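Local structure of endo-beta-mannanase (Opitutaceae bacterium TAV5, 7BOB) at residues G106-P111 against D158-C163; Q198-I201 against R207-G210; V57-R62 against R83-C88. The protein probably acts as a family 5 glycoside hydrolase, an exo-beta-1,4-mannosidase that cleaves beta-1,4-linked mannose units from mannan-derived sugars in the termite hindgut. All coordinates share one frame; numbering follows the deposited sequence.

Contact 1: G106-P111 against D158-C163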
loop_
_atom_site.group_PDB
_atom_site.type_symbol
_atom_site.label_atom_id
_atom_site.label_comp_id
_atom_site.label_asym_id
_atom_site.label_seq_id
_atom_site.Cartn_x
_atom_site.Cartn_y
_atom_site.Cartn_z
ATOM N N GLY A 106 -8.482 -12.423 -19.975
ATOM C CA GLY A 106 -7.382 -11.503 -19.794
ATOM C C GLY A 106 -7.511 -10.211 -20.568
ATOM O O GLY A 106 -6.670 -9.319 -20.396
ATOM N N GLY A 107 -8.531 -10.076 -21.421
ATOM C CA GLY A 107 -8.833 -8.822 -22.073
ATOM C C GLY A 107 -10.123 -8.225 -21.533
ATOM O O GLY A 107 -10.900 -8.870 -20.817
ATOM N N ILE A 108 -10.351 -6.968 -21.906
ATOM C CA ILE A 108 -11.576 -6.252 -21.571
ATOM C C ILE A 108 -12.066 -5.573 -22.837
ATOM O O ILE A 108 -11.315 -4.828 -23.481
ATOM C CB ILE A 108 -11.378 -5.230 -20.438
ATOM C CG1 ILE A 108 -10.773 -5.912 -19.194
ATOM C CG2 ILE A 108 -12.708 -4.604 -20.076
ATOM C CD1 ILE A 108 -10.721 -5.033 -17.942
ATOM N N PHE A 109 -13.326 -5.826 -23.188
ATOM C CA PHE A 109 -13.871 -5.510 -24.509
ATOM C C PHE A 109 -15.123 -4.679 -24.287
ATOM O O PHE A 109 -16.206 -5.228 -24.062
ATOM C CB PHE A 109 -14.172 -6.791 -25.292
ATOM C CG PHE A 109 -12.957 -7.637 -25.526
ATOM C CD1 PHE A 109 -12.118 -7.380 -26.600
ATOM C CD2 PHE A 109 -12.610 -8.641 -24.636
ATOM C CE1 PHE A 109 -10.983 -8.142 -26.807
ATOM C CE2 PHE A 109 -11.470 -9.403 -24.833
ATOM C CZ PHE A 109 -10.655 -9.154 -25.925
ATOM N N TRP A 110 -14.976 -3.373 -24.337
ATOM C CA TRP A 110 -16.069 -2.447 -24.144
ATOM C C TRP A 110 -16.363 -1.706 -25.446
ATOM O O TRP A 110 -15.530 -1.671 -26.363
ATOM C CB TRP A 110 -15.738 -1.429 -23.036
ATOM C CG TRP A 110 -15.687 -1.962 -21.624
ATOM C CD1 TRP A 110 -14.727 -1.677 -20.685
ATOM C CD2 TRP A 110 -16.631 -2.842 -20.974
ATOM N NE1 TRP A 110 -15.015 -2.321 -19.503
ATOM C CE2 TRP A 110 -16.173 -3.046 -19.655
ATOM C CE3 TRP A 110 -17.819 -3.466 -21.376
ATOM C CZ2 TRP A 110 -16.860 -3.856 -18.734
ATOM C CZ3 TRP A 110 -18.499 -4.274 -20.459
ATOM C CH2 TRP A 110 -18.012 -4.458 -19.156
ATOM N N PRO A 111 -17.549 -1.118 -25.576
ATOM C CA PRO A 111 -17.827 -0.316 -26.771
ATOM C C PRO A 111 -16.883 0.860 -26.849
ATOM O O PRO A 111 -16.436 1.394 -25.813
ATOM C CB PRO A 111 -19.283 0.132 -26.567
ATOM C CG PRO A 111 -19.895 -0.975 -25.724
ATOM C CD PRO A 111 -18.758 -1.382 -24.769
ATOM N N ASP A 158 -17.316 -9.120 -11.329
ATOM C CA ASP A 158 -16.615 -8.810 -10.099
ATOM C C ASP A 158 -15.100 -8.773 -10.267
ATOM O O ASP A 158 -14.404 -8.406 -9.320
ATOM C CB ASP A 158 -16.994 -9.844 -9.051
ATOM C CG ASP A 158 -16.587 -11.238 -9.465
ATOM O OD1 ASP A 158 -17.083 -11.737 -10.467
ATOM O OD2 ASP A 158 -15.735 -11.838 -8.813
ATOM N N ALA A 159 -14.576 -9.199 -11.410
ATOM C CA ALA A 159 -13.154 -9.117 -11.701
ATOM C C ALA A 159 -12.759 -7.777 -12.303
ATOM O O ALA A 159 -11.563 -7.512 -12.456
ATOM C CB ALA A 159 -12.754 -10.236 -12.670
ATOM N N LEU A 160 -13.743 -6.954 -12.664
ATOM C CA LEU A 160 -13.494 -5.717 -13.377
ATOM C C LEU A 160 -12.827 -4.691 -12.461
ATOM O O LEU A 160 -13.221 -4.544 -11.297
ATOM C CB LEU A 160 -14.805 -5.145 -13.902
ATOM C CG LEU A 160 -15.417 -5.854 -15.109
ATOM C CD1 LEU A 160 -16.857 -5.405 -15.300
ATOM C CD2 LEU A 160 -14.572 -5.622 -16.363
ATOM N N PRO A 161 -11.842 -3.947 -12.965
ATOM C CA PRO A 161 -11.297 -2.833 -12.163
ATOM C C PRO A 161 -12.385 -1.890 -11.694
ATOM O O PRO A 161 -12.234 -1.252 -10.647
ATOM C CB PRO A 161 -10.328 -2.113 -13.120
ATOM C CG PRO A 161 -10.317 -2.881 -14.393
ATOM C CD PRO A 161 -11.445 -3.892 -14.380
ATOM N N ASP A 162 -13.493 -1.804 -12.444
ATOM C CA ASP A 162 -14.587 -0.897 -12.097
ATOM C C ASP A 162 -15.160 -1.178 -10.715
ATOM O O ASP A 162 -15.726 -0.267 -10.094
ATOM C CB ASP A 162 -15.708 -0.986 -13.144
ATOM C CG ASP A 162 -15.200 -0.842 -14.564
ATOM O OD1 ASP A 162 -14.391 -1.700 -14.980
ATOM O OD2 ASP A 162 -15.617 0.126 -15.262
ATOM N N CYS A 163 -15.056 -2.429 -10.228
ATOM C CA CYS A 163 -15.532 -2.791 -8.882
ATOM C C CYS A 163 -14.804 -2.055 -7.755
ATOM O O CYS A 163 -15.380 -1.857 -6.677
ATOM C CB CYS A 163 -15.363 -4.285 -8.644
ATOM S SG CYS A 163 -16.305 -5.251 -9.813
HETATM O O HOH W 1 -13.480 -2.191 -17.182
#
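Ile-108 and Leu-160 mark where the two backbones lie nearest, their CA atoms 8.4 Å apart, so 106-111 and 158-163 meet through side chains alone. Ile-108 runs straight out from CA (chi2 -172°) and presents CD1 to the ring of Pro-161, which it meets at CD, 3.8 Å away. Leu-160 and Trp-110 approach from opposite directions. The methyl CD2 of Leu-160 comes to 3.7 Å from CZ2 of Trp-110, set obliquely to the indole, while CD1 lies in the indole plane beyond the six-membered ring, 3.8 Å from the same CZ2. Both branches of the leucine therefore close on one corner of the tryptophan. A water, also in the plane of the indole, accepts from Trp-110 NE1 at 2.8 Å. It sits beside Asp-162 OD1 as well, but that separation is too short to be a trustworthy bond, so the bridge between segments is doubtful. The contact joins the loop after strand 94-101, which carries the antiparallel pair 103-104 and 107-108, to the loop after strand 151-154 of the (beta/alpha)8 barrel. Trp-103 of strand 103-104 touches both Ile-108 and Leu-160, while Trp-110 packs on Trp-63 of helix 63-66.

Contact 2: Q198-I201 against R207-G210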
loop_
_atom_site.group_PDB
_atom_site.type_symbol
_atom_site.label_atom_id
_atom_site.label_comp_id
_atom_site.label_asym_id
_atom_site.label_seq_id
_atom_site.Cartn_x
_atom_site.Cartn_y
_atom_site.Cartn_z
ATOM N N GLN A 198 -14.261 -14.579 -6.435
ATOM C CA GLN A 198 -14.004 -13.346 -5.706
ATOM C C GLN A 198 -15.211 -12.875 -4.915
ATOM O O GLN A 198 -15.051 -12.017 -4.040
ATOM C CB GLN A 198 -13.516 -12.265 -6.656
ATOM C CG GLN A 198 -12.292 -12.733 -7.395
ATOM C CD GLN A 198 -11.379 -11.625 -7.719
ATOM O OE1 GLN A 198 -10.915 -10.928 -6.830
ATOM N NE2 GLN A 198 -11.138 -11.403 -9.014
ATOM N N GLN A 199 -16.397 -13.435 -5.170
ATOM C CA GLN A 199 -17.504 -13.236 -4.245
ATOM C C GLN A 199 -17.129 -13.662 -2.831
ATOM O O GLN A 199 -17.635 -13.083 -1.860
ATOM C CB GLN A 199 -18.734 -14.035 -4.684
ATOM C CG GLN A 199 -19.311 -13.676 -6.033
ATOM C CD GLN A 199 -20.403 -14.655 -6.433
ATOM O OE1 GLN A 199 -21.572 -14.469 -6.090
ATOM N NE2 GLN A 199 -20.016 -15.722 -7.114
ATOM N N VAL A 200 -16.277 -14.685 -2.698
ATOM C CA VAL A 200 -15.890 -15.227 -1.392
ATOM C C VAL A 200 -14.606 -14.588 -0.866
ATOM O O VAL A 200 -14.512 -14.243 0.313
ATOM C CB VAL A 200 -15.726 -16.759 -1.475
ATOM C CG1 VAL A 200 -15.325 -17.310 -0.114
ATOM C CG2 VAL A 200 -17.020 -17.427 -1.962
ATOM N N ILE A 201 -13.587 -14.447 -1.720
ATOM C CA ILE A 201 -12.250 -14.084 -1.264
ATOM C C ILE A 201 -11.944 -12.584 -1.359
ATOM O O ILE A 201 -10.872 -12.163 -0.899
ATOM C CB ILE A 201 -11.177 -14.886 -2.030
ATOM C CG1 ILE A 201 -11.120 -14.430 -3.497
ATOM C CG2 ILE A 201 -11.438 -16.434 -1.906
ATOM C CD1 ILE A 201 -9.818 -14.763 -4.195
ATOM N N ARG A 207 -21.647 -9.575 -3.631
ATOM C CA ARG A 207 -21.612 -10.136 -2.289
ATOM C C ARG A 207 -22.618 -11.256 -2.110
ATOM O O ARG A 207 -23.705 -11.253 -2.703
ATOM C CB ARG A 207 -21.897 -9.066 -1.252
ATOM C CG ARG A 207 -20.837 -7.978 -1.205
ATOM C CD ARG A 207 -21.355 -6.773 -0.456
ATOM N NE ARG A 207 -20.277 -5.861 -0.090
ATOM C CZ ARG A 207 -20.449 -4.759 0.631
ATOM N NH1 ARG A 207 -21.668 -4.434 1.055
ATOM N NH2 ARG A 207 -19.401 -3.990 0.940
ATOM N N LEU A 208 -22.229 -12.214 -1.271
ATOM C CA LEU A 208 -23.133 -13.215 -0.724
ATOM C C LEU A 208 -23.663 -12.671 0.592
ATOM O O LEU A 208 -22.920 -12.586 1.567
ATOM C CB LEU A 208 -22.404 -14.537 -0.479
ATOM C CG LEU A 208 -21.614 -15.135 -1.642
ATOM C CD1 LEU A 208 -20.827 -16.343 -1.174
ATOM C CD2 LEU A 208 -22.574 -15.524 -2.756
ATOM N N GLY A 209 -24.931 -12.291 0.633
ATOM C CA GLY A 209 -25.508 -11.993 1.927
ATOM C C GLY A 209 -26.062 -10.599 2.110
ATOM O O GLY A 209 -25.320 -9.638 2.384
ATOM N N GLY A 210 -27.382 -10.486 1.930
ATOM C CA GLY A 210 -28.135 -9.338 2.386
ATOM C C GLY A 210 -29.350 -9.796 3.175
ATOM O O GLY A 210 -29.531 -10.990 3.438
#
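The side-chain amide of Gln-199 is gripped at both ends: NE2 donates to the backbone oxygens of Thr-238 and Asp-196, and OE1 accepts from NE2 of Gln-231. Three bonds thus fix the rotation of this buried group, and its fixed oxygen lies against Leu-208, with OE1 3.6 Å from CD2. The glutamine chain is extended beyond CG (chi2 172°), which carries the amide past the leucine, and the two side chains cross at about a right angle. The other leucine branch serves Val-200: CD1 stands 4.0 Å from CG2, the valine methyl lying anti to the carbonyl carbon. Leu-208 is therefore forked between a polar neighbour and an apolar one, and Leu-237 and Phe-274 pack on it as well. The backbones run close, with the CA atoms of Gln-199 and Arg-207 5.5 Å apart. The hydroxyl of Tyr-394 ties the two segments together, hydrogen-bonded to both Gln-199 O and Leu-208 N. Short helix 198-201 follows the fifth strand of the eight-stranded parallel barrel, and the chain folds back on it before entering the sixth, 237-241; such loop excursions after the strands are characteristic of family 5 (beta/alpha)8 barrels, where they usually build the active-site end, probably here too.

Contact 3: V57-R62 against R83-C88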
loop_
_atom_site.group_PDB
_atom_site.type_symbol
_atom_site.label_atom_id
_atom_site.label_comp_id
_atom_site.label_asym_id
_atom_site.label_seq_id
_atom_site.Cartn_x
_atom_site.Cartn_y
_atom_site.Cartn_z
ATOM N N VAL A 57 -24.941 -24.622 -23.595
ATOM C CA VAL A 57 -23.733 -23.979 -24.090
ATOM C C VAL A 57 -23.783 -22.534 -23.627
ATOM O O VAL A 57 -24.787 -21.844 -23.848
ATOM C CB VAL A 57 -23.575 -24.079 -25.622
ATOM C CG1 VAL A 57 -24.793 -23.488 -26.385
ATOM C CG2 VAL A 57 -22.237 -23.434 -26.082
ATOM N N ARG A 58 -22.735 -22.099 -22.922
ATOM C CA ARG A 58 -22.594 -20.708 -22.517
ATOM C C ARG A 58 -21.783 -19.963 -23.570
ATOM O O ARG A 58 -20.700 -20.413 -23.966
ATOM C CB ARG A 58 -21.911 -20.597 -21.156
ATOM C CG ARG A 58 -21.709 -19.159 -20.685
ATOM C CD ARG A 58 -21.399 -19.118 -19.210
ATOM N NE ARG A 58 -21.213 -17.770 -18.677
ATOM C CZ ARG A 58 -20.074 -17.319 -18.125
ATOM N NH1 ARG A 58 -18.985 -18.085 -18.067
ATOM N NH2 ARG A 58 -20.022 -16.094 -17.630
ATOM N N PHE A 59 -22.309 -18.838 -24.033
ATOM C CA PHE A 59 -21.579 -18.035 -24.993
ATOM C C PHE A 59 -21.808 -16.559 -24.683
ATOM O O PHE A 59 -22.684 -16.191 -23.894
ATOM C CB PHE A 59 -21.961 -18.412 -26.433
ATOM C CG PHE A 59 -23.381 -18.086 -26.808
ATOM C CD1 PHE A 59 -24.319 -19.096 -26.963
ATOM C CD2 PHE A 59 -23.773 -16.780 -27.065
ATOM C CE1 PHE A 59 -25.619 -18.815 -27.330
ATOM C CE2 PHE A 59 -25.092 -16.490 -27.439
ATOM C CZ PHE A 59 -26.007 -17.506 -27.560
ATOM N N PHE A 60 -21.022 -15.704 -25.323
ATOM C CA PHE A 60 -20.859 -14.338 -24.855
ATOM C C PHE A 60 -21.250 -13.346 -25.936
ATOM O O PHE A 60 -20.701 -13.367 -27.044
ATOM C CB PHE A 60 -19.420 -14.145 -24.387
ATOM C CG PHE A 60 -18.981 -15.237 -23.489
ATOM C CD1 PHE A 60 -19.388 -15.257 -22.167
ATOM C CD2 PHE A 60 -18.259 -16.315 -23.985
ATOM C CE1 PHE A 60 -19.012 -16.306 -21.316
ATOM C CE2 PHE A 60 -17.894 -17.354 -23.161
ATOM C CZ PHE A 60 -18.277 -17.355 -21.825
ATOM N N VAL A 61 -22.211 -12.490 -25.606
ATOM C CA VAL A 61 -22.643 -11.415 -26.490
ATOM C C VAL A 61 -21.685 -10.255 -26.250
ATOM O O VAL A 61 -21.848 -9.486 -25.297
ATOM C CB VAL A 61 -24.114 -11.051 -26.221
ATOM C CG1 VAL A 61 -24.611 -9.985 -27.181
ATOM C CG2 VAL A 61 -24.992 -12.308 -26.333
ATOM N N ARG A 62 -20.633 -10.162 -27.061
ATOM C CA ARG A 62 -19.601 -9.156 -26.824
ATOM C C ARG A 62 -20.148 -7.779 -27.203
ATOM O O ARG A 62 -20.393 -7.497 -28.386
ATOM C CB ARG A 62 -18.328 -9.494 -27.593
ATOM C CG ARG A 62 -17.108 -8.797 -27.020
ATOM C CD ARG A 62 -15.811 -9.235 -27.696
ATOM N NE ARG A 62 -15.788 -8.893 -29.116
ATOM C CZ ARG A 62 -14.678 -8.839 -29.843
ATOM N NH1 ARG A 62 -13.502 -9.094 -29.282
ATOM N NH2 ARG A 62 -14.734 -8.512 -31.121
ATOM N N ARG A 83 -29.190 -16.775 -35.602
ATOM C CA ARG A 83 -28.785 -18.028 -36.242
ATOM C C ARG A 83 -28.166 -18.987 -35.226
ATOM O O ARG A 83 -28.412 -20.197 -35.280
ATOM C CB ARG A 83 -27.823 -17.743 -37.406
ATOM C CG ARG A 83 -28.457 -16.869 -38.561
ATOM C CD ARG A 83 -27.612 -16.840 -39.851
ATOM N NE ARG A 83 -27.518 -18.189 -40.400
ATOM C CZ ARG A 83 -27.425 -18.492 -41.696
ATOM N NH1 ARG A 83 -27.402 -17.531 -42.620
ATOM N NH2 ARG A 83 -27.352 -19.771 -42.065
ATOM N N LEU A 84 -27.379 -18.456 -34.272
ATOM C CA LEU A 84 -26.804 -19.294 -33.226
ATOM C C LEU A 84 -27.889 -19.876 -32.332
ATOM O O LEU A 84 -27.911 -21.084 -32.093
ATOM C CB LEU A 84 -25.790 -18.495 -32.395
ATOM C CG LEU A 84 -24.922 -19.214 -31.364
ATOM C CD1 LEU A 84 -24.172 -20.375 -31.988
ATOM C CD2 LEU A 84 -23.928 -18.209 -30.743
ATOM N N LEU A 85 -28.791 -19.028 -31.814
ATOM C CA LEU A 85 -29.862 -19.510 -30.943
ATOM C C LEU A 85 -30.641 -20.622 -31.612
ATOM O O LEU A 85 -30.945 -21.655 -30.993
ATOM C CB LEU A 85 -30.802 -18.365 -30.583
ATOM C CG LEU A 85 -30.152 -17.262 -29.748
ATOM C CD1 LEU A 85 -31.005 -16.002 -29.725
ATOM C CD2 LEU A 85 -29.892 -17.788 -28.319
ATOM N N ASP A 86 -30.944 -20.430 -32.896
ATOM C CA ASP A 86 -31.655 -21.432 -33.680
ATOM C C ASP A 86 -30.849 -22.720 -33.796
ATOM O O ASP A 86 -31.354 -23.815 -33.526
ATOM C CB ASP A 86 -31.942 -20.835 -35.054
ATOM C CG ASP A 86 -33.088 -21.489 -35.740
ATOM O OD1 ASP A 86 -34.243 -21.124 -35.425
ATOM O OD2 ASP A 86 -32.821 -22.355 -36.605
ATOM N N ALA A 87 -29.570 -22.603 -34.161
ATOM C CA ALA A 87 -28.756 -23.799 -34.352
ATOM C C ALA A 87 -28.588 -24.597 -33.057
ATOM O O ALA A 87 -28.526 -25.833 -33.111
ATOM C CB ALA A 87 -27.401 -23.403 -34.923
ATOM N N CYS A 88 -28.486 -23.924 -31.889
ATOM C CA CYS A 88 -28.406 -24.652 -30.618
ATOM C C CYS A 88 -29.708 -25.371 -30.301
ATOM O O CYS A 88 -29.688 -26.508 -29.817
ATOM C CB CYS A 88 -28.076 -23.734 -29.440
ATOM S SG CYS A 88 -26.530 -22.820 -29.542
#
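Val-57 and Cys-88 bring the backbones nearest, CA to CA 8.1 Å, where strand 57-62 and helix 83-88 run almost antiparallel at 175° with axes 11.4 Å apart. The Phe-59 ring carries most of the packing. Leu-84 covers one face: its CD2 stands 3.7 Å from the centroid of the Phe-59 ring and only 3° off the normal, a CH-pi contact in which the methyl is nearly equidistant from all six carbons. Leu-85 arrives instead at the rim, in the ring plane, with CD2 4.0 Å from Phe-59 CZ. This is the strand-then-helix half of a beta-alpha-beta crossover in the barrel: helix 75-89 covers the outside of strand 56-62 before the chain enters the adjacent parallel strand 94-101, whose Pro-95 touches both Phe-59 and Leu-85. With an alanine in place of Phe-59 the ring would be gone, which is likely to open a gap between strand and helix and leave the CD2 methyls of Leu-84 and Leu-85 without the face and edge they rest against. Near the start of the strand, Val-57 CG1 sits between the backbone N and carbonyl carbon (chi1 57°) and meets Cys-88 SG at 3.7 Å. On the inward side, Arg-58 forms salt bridges with Asp-152 and Glu-281.

In the fold
From the N terminus, contact 3 comes first, closing a loop of 20 residues between strand 56-62 and its covering helix 75-89. Contact 1 follows, spanning 46 residues that include helix 124-141 and strand 151-154, and joins the loops after the third and fourth barrel strands. Contact 2 is the most local, pinching off five residues after the fifth strand. The three stand in series, neither nested nor crossed. Contact 1 is the link between the others: Phe-109 packs on Arg-62 of 57-62, and Asp-158 packs on Gln-198 of contact 2. Contacts 2 and 3 do not touch, their nearest atoms about 11 Å apart.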